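Local coordinates for protein 6-phospho-beta-d glycosidase (Streptococcus pyogenes, PDB 5FOO) that probably hydrolyses 6-phospho-beta-glucosides as a family 1 glycoside hydrolase, and is captured here with the glucose 6-phosphate-like probe 6-phosphocyclophellitol, at residues A[332-335]-A[336-339]; A[340-343]-A[344-347]. The protein carries 1 engineered substitution. All coordinates share one frame; numbering follows the deposited sequence.

In the fold
After the sixth barrel strand, 293-297, the chain runs through a long excursion before it reaches strand 332-334. Contact 1 turns it back there: the reversal between 332-335 and 336-339 closes a short hairpin and presents two residues to the bound phosphate. The returning strand, 339-341, leads directly into contact 2, where 340-343 passes into helix 344-356. The contacts thus follow one another without crossing, their centres about 13 Å apart. They also touch: Arg-332 O lies 2.9 Å from Ile-341 N, a probable hydrogen bond, and Arg-332 NH1 packs 3.7 Å from Pro-343 CD. Together they tie the ligand pocket to a barrel helix that precedes the seventh strand, 362-367.

Contact 1: residues A[332-335]-A[336-339]; sequences RMNV and DKGW. With JAZ (6-phosphocyclophellitol), chain G.
The side chain of Asn-334 leaves with CG anti to the backbone N (chi1 175°), and its amide comes obliquely against the root of Lys-337, with ND2 of Asn-334 3.6 Å from CB of Lys-337. Beyond that point the lysine bends at chi2 (67°) and then extends across a face of Trp-339, where Lys-337 CE stands 3.3 Å above the indole plane, shifted toward the rim. The amine ends at the phosphate of 6-phosphocyclophellitol: NZ of Lys-337 donates to ligand O13 at 2.8 Å and only weakly to O11 at 3.3 Å. The ammonium group would thereby offset phosphate charge, while the indole flanks the lysine and approaches O13 obliquely.

The backbone forms a tight beta hairpin, in which Asn-334 and Trp-339 make an antiparallel hydrogen-bonded pair. Asn-334 N reaches Trp-339 O at 2.8 Å in an almost straight bond (177° at the hydrogen). In return, Asn-334 O draws weak bonds from the N-H groups of Lys-337, Gly-338 and Trp-339, that from Gly-338 N measuring 2.9 Å. Gly-338 and Trp-339 both oppose Asn-334, forming a G1 beta bulge, and the positive phi of Gly-338 is one that glycine adopts readily. On the strand side, Met-333 CG lies 3.4 Å from Trp-339 O.

Asn-334 ND2 bonds to Gly-370 O and Asp-336 OD2 to Ser-372 N, fastening the turn to the loop after barrel strand 362-367. Arg-332 forms a salt bridge with Glu-395 on helix 387-405, while strand 339-341 pairs antiparallel with strand 332-334.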
loop_
_atom_site.group_PDB
_atom_site.type_symbol
_atom_site.label_atom_id
_atom_site.label_comp_id
_atom_site.label_asym_id
_atom_site.label_seq_id
_atom_site.Cartn_x
_atom_site.Cartn_y
_atom_site.Cartn_z
ATOM N N ARG A 332 -0.001 -24.115 2.083
ATOM C CA ARG A 332 0.953 -24.004 0.964
ATOM C C ARG A 332 1.828 -22.809 1.303
ATOM O O ARG A 332 1.329 -21.852 1.828
ATOM C CB ARG A 332 0.240 -23.762 -0.370
ATOM C CG ARG A 332 -0.648 -24.907 -0.882
ATOM C CD ARG A 332 -1.558 -24.341 -2.002
ATOM N NE ARG A 332 -0.868 -24.149 -3.313
ATOM C CZ ARG A 332 -1.160 -23.224 -4.273
ATOM N NH1 ARG A 332 -2.133 -22.320 -4.157
ATOM N NH2 ARG A 332 -0.442 -23.199 -5.391
ATOM N N MET A 333 3.109 -22.844 0.978
ATOM C CA MET A 333 4.033 -21.832 1.478
ATOM C C MET A 333 5.103 -21.425 0.436
ATOM O O MET A 333 5.506 -22.201 -0.478
ATOM C CB MET A 333 4.664 -22.342 2.782
ATOM C CG MET A 333 5.307 -21.257 3.640
ATOM S SD MET A 333 6.511 -21.930 4.828
ATOM C CE MET A 333 7.561 -22.890 3.764
ATOM N N ASN A 334 5.499 -20.160 0.545
ATOM C CA ASN A 334 6.639 -19.616 -0.163
ATOM C C ASN A 334 7.800 -19.703 0.843
ATOM O O ASN A 334 7.851 -18.943 1.851
ATOM C CB ASN A 334 6.350 -18.168 -0.528
ATOM C CG ASN A 334 7.525 -17.461 -1.156
ATOM O OD1 ASN A 334 8.646 -17.982 -1.197
ATOM N ND2 ASN A 334 7.278 -16.253 -1.639
ATOM N N VAL A 335 8.723 -20.625 0.592
ATOM C CA VAL A 335 9.824 -20.893 1.591
ATOM C C VAL A 335 10.745 -19.711 1.822
ATOM O O VAL A 335 11.002 -19.398 2.973
ATOM C CB VAL A 335 10.624 -22.167 1.217
ATOM C CG1 VAL A 335 11.892 -22.359 2.077
ATOM C CG2 VAL A 335 9.717 -23.398 1.326
ATOM N N ASP A 336 11.187 -18.997 0.764
ATOM C CA ASP A 336 12.081 -17.771 0.911
ATOM C C ASP A 336 11.507 -16.718 1.835
ATOM O O ASP A 336 12.214 -16.018 2.512
ATOM C CB ASP A 336 12.375 -17.043 -0.424
ATOM C CG ASP A 336 13.424 -17.727 -1.266
ATOM O OD1 ASP A 336 14.113 -18.694 -0.818
ATOM O OD2 ASP A 336 13.527 -17.294 -2.432
ATOM N N LYS A 337 10.203 -16.591 1.830
ATOM C CA LYS A 337 9.569 -15.525 2.527
ATOM C C LYS A 337 8.927 -15.940 3.870
ATOM O O LYS A 337 8.600 -15.084 4.689
ATOM C CB LYS A 337 8.530 -14.984 1.508
ATOM C CG LYS A 337 7.986 -13.621 1.780
ATOM C CD LYS A 337 8.961 -12.455 1.667
ATOM C CE LYS A 337 8.263 -11.371 2.456
ATOM N NZ LYS A 337 9.087 -10.244 2.939
ATOM N N GLY A 338 8.689 -17.246 4.074
ATOM C CA GLY A 338 7.913 -17.734 5.208
ATOM C C GLY A 338 6.441 -17.339 5.153
ATOM O O GLY A 338 5.799 -17.234 6.192
ATOM N N TRP A 339 5.880 -17.143 3.952
ATOM C CA TRP A 339 4.483 -16.768 3.824
ATOM C C TRP A 339 3.634 -17.852 3.211
ATOM O O TRP A 339 3.993 -18.448 2.179
ATOM C CB TRP A 339 4.348 -15.517 2.951
ATOM C CG TRP A 339 4.733 -14.233 3.638
ATOM C CD1 TRP A 339 5.120 -14.086 4.926
ATOM C CD2 TRP A 339 4.776 -12.917 3.057
ATOM N NE1 TRP A 339 5.390 -12.771 5.186
ATOM C CE2 TRP A 339 5.167 -12.031 4.063
ATOM C CE3 TRP A 339 4.513 -12.405 1.780
ATOM C CZ2 TRP A 339 5.330 -10.650 3.835
ATOM C CZ3 TRP A 339 4.656 -11.081 1.563
ATOM C CH2 TRP A 339 5.057 -10.201 2.591
HETATM C C2 JAZ G . 6.132 -3.857 -0.175
HETATM C C3 JAZ G . 5.140 -2.733 -0.544
HETATM C C4 JAZ G . 3.848 -2.872 0.252
HETATM C C5 JAZ G . 3.170 -4.218 0.034
HETATM C C6 JAZ G . 4.146 -5.349 0.272
HETATM C C7 JAZ G . 5.447 -5.177 -0.510
HETATM C C8 JAZ G . 6.365 -6.390 -0.386
HETATM O O9 JAZ G . 6.729 -6.507 0.986
HETATM P P10 JAZ G . 8.148 -7.117 1.359
HETATM O O11 JAZ G . 8.190 -7.029 2.843
HETATM O O12 JAZ G . 9.223 -6.509 0.559
HETATM O O13 JAZ G . 8.111 -8.509 0.902
HETATM O O14 JAZ G . 4.383 -5.494 1.679
HETATM O O15 JAZ G . 7.319 -3.771 -0.970
HETATM O O16 JAZ G . 5.759 -1.517 -0.205
HETATM O O17 JAZ G . 2.961 -1.816 -0.073
#

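Contact 2: residues A[340-343]-A[344-347]; sequences EIYP and EAVY
Over one face of the Tyr-342 ring lies the carboxylate of Glu-344, stacked with the two planes only 20° apart. Its OE1 stands 3.4 Å above the phenol plane, offset toward the rim, and is nearest the CD1-CE1 side. Glu-344 CB meets the ring as well, in a CH-pi contact 4.1 Å from the centroid of Tyr-342 and over the face. Beyond CD2 of Tyr-342, and on the same side of the plane as the carboxylate, Ala-345 CB makes a looser apolar contact, 4.2 Å from that carbon. The glutamate gets there by a bend at chi2 (92°), which folds its chain back toward the preceding residues. The same bend sets OE1 of Glu-344 3.3 Å from CD of Pro-343, where the acid and the proline ring run side by side.

The contact lies where strand 339-341 gives way to helix 344-356, which leads on to strand 362-367 in the beta/alpha barrel of family 1 glycoside hydrolases. Two backbone bonds from residue i+3 to residue i bend the chain into the helix. Ala-345 N donates to Tyr-342 O at 3.1 Å, and Val-346 N to Pro-343 O at 3.0 Å. Both donors sit well above the acceptor's carbonyl plane, by 52° in the Val-346 bond. Pro-343 has no N-H to give, yet its carbonyl oxygen accepts the second of these bonds and also lies against Val-346 CB, 3.4 Å away.

Arg-303 adds a cation-pi contact to Tyr-342 and forms a salt bridge with OE1 of Glu-340. Toward helix 387-405, Pro-343 packs on Glu-395 and His-396, Glu-344 on Tyr-399 and Val-346 on Leu-400, whereas Ala-345 turns to Phe-298 just past barrel strand 293-297.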
loop_
_atom_site.group_PDB
_atom_site.type_symbol
_atom_site.label_atom_id
_atom_site.label_comp_id
_atom_site.label_asym_id
_atom_site.label_seq_id
_atom_site.Cartn_x
_atom_site.Cartn_y
_atom_site.Cartn_z
ATOM N N GLU A 340 2.471 -18.046 3.808
ATOM C CA GLU A 340 1.428 -18.911 3.217
ATOM C C GLU A 340 0.966 -18.304 1.847
ATOM O O GLU A 340 0.867 -17.079 1.677
ATOM C CB GLU A 340 0.239 -18.992 4.159
ATOM C CG GLU A 340 -0.824 -19.955 3.658
ATOM C CD GLU A 340 -1.965 -20.182 4.594
ATOM O OE1 GLU A 340 -2.007 -19.617 5.728
ATOM O OE2 GLU A 340 -2.853 -20.945 4.178
ATOM N N ILE A 341 0.679 -19.185 0.916
ATOM C CA ILE A 341 0.038 -18.865 -0.335
ATOM C C ILE A 341 -1.399 -19.458 -0.282
ATOM O O ILE A 341 -1.597 -20.703 -0.115
ATOM C CB ILE A 341 0.851 -19.470 -1.477
ATOM C CG1 ILE A 341 2.251 -18.785 -1.481
ATOM C CG2 ILE A 341 0.077 -19.411 -2.846
ATOM C CD1 ILE A 341 3.164 -19.269 -2.587
ATOM N N TYR A 342 -2.394 -18.559 -0.390
ATOM C CA TYR A 342 -3.814 -18.924 -0.346
ATOM C C TYR A 342 -4.652 -17.934 -1.247
ATOM O O TYR A 342 -5.277 -17.004 -0.743
ATOM C CB TYR A 342 -4.288 -18.888 1.134
ATOM C CG TYR A 342 -5.596 -19.555 1.314
ATOM C CD1 TYR A 342 -5.730 -20.953 1.143
ATOM C CD2 TYR A 342 -6.729 -18.803 1.573
ATOM C CE1 TYR A 342 -6.974 -21.567 1.277
ATOM C CE2 TYR A 342 -7.942 -19.411 1.753
ATOM C CZ TYR A 342 -8.065 -20.768 1.560
ATOM O OH TYR A 342 -9.331 -21.262 1.653
ATOM N N PRO A 343 -4.608 -18.113 -2.576
ATOM C CA PRO A 343 -5.301 -17.189 -3.528
ATOM C C PRO A 343 -6.832 -17.084 -3.400
ATOM O O PRO A 343 -7.426 -16.118 -3.859
ATOM C CB PRO A 343 -4.906 -17.766 -4.907
ATOM C CG PRO A 343 -4.617 -19.204 -4.656
ATOM C CD PRO A 343 -3.928 -19.209 -3.304
ATOM N N GLU A 344 -7.443 -18.035 -2.745
ATOM C CA GLU A 344 -8.861 -18.045 -2.499
ATOM C C GLU A 344 -9.253 -16.877 -1.700
ATOM O O GLU A 344 -10.390 -16.429 -1.777
ATOM C CB GLU A 344 -9.273 -19.288 -1.748
ATOM C CG GLU A 344 -9.097 -20.572 -2.529
ATOM C CD GLU A 344 -7.744 -21.315 -2.338
ATOM O OE1 GLU A 344 -6.660 -20.675 -2.109
ATOM O OE2 GLU A 344 -7.801 -22.563 -2.454
ATOM N N ALA A 345 -8.331 -16.373 -0.899
ATOM C CA ALA A 345 -8.639 -15.174 -0.126
ATOM C C ALA A 345 -9.065 -13.985 -1.000
ATOM O O ALA A 345 -9.794 -13.113 -0.547
ATOM C CB ALA A 345 -7.457 -14.759 0.765
ATOM N N VAL A 346 -8.575 -13.925 -2.233
ATOM C CA VAL A 346 -8.997 -12.840 -3.155
ATOM C C VAL A 346 -10.483 -12.850 -3.426
ATOM O O VAL A 346 -11.084 -11.806 -3.479
ATOM C CB VAL A 346 -8.280 -12.926 -4.459
ATOM C CG1 VAL A 346 -8.808 -11.848 -5.445
ATOM C CG2 VAL A 346 -6.789 -12.740 -4.227
ATOM N N TYR A 347 -11.062 -14.044 -3.584
ATOM C CA TYR A 347 -12.491 -14.203 -3.765
ATOM C C TYR A 347 -13.194 -13.758 -2.508
ATOM O O TYR A 347 -14.146 -12.943 -2.559
ATOM C CB TYR A 347 -12.832 -15.671 -4.100
ATOM C CG TYR A 347 -14.313 -15.980 -4.156
ATOM C CD1 TYR A 347 -15.112 -15.667 -5.289
ATOM C CD2 TYR A 347 -14.928 -16.585 -3.096
ATOM C CE1 TYR A 347 -16.476 -15.970 -5.320
ATOM C CE2 TYR A 347 -16.279 -16.843 -3.110
ATOM C CZ TYR A 347 -17.029 -16.547 -4.215
ATOM O OH TYR A 347 -18.340 -16.856 -4.099
#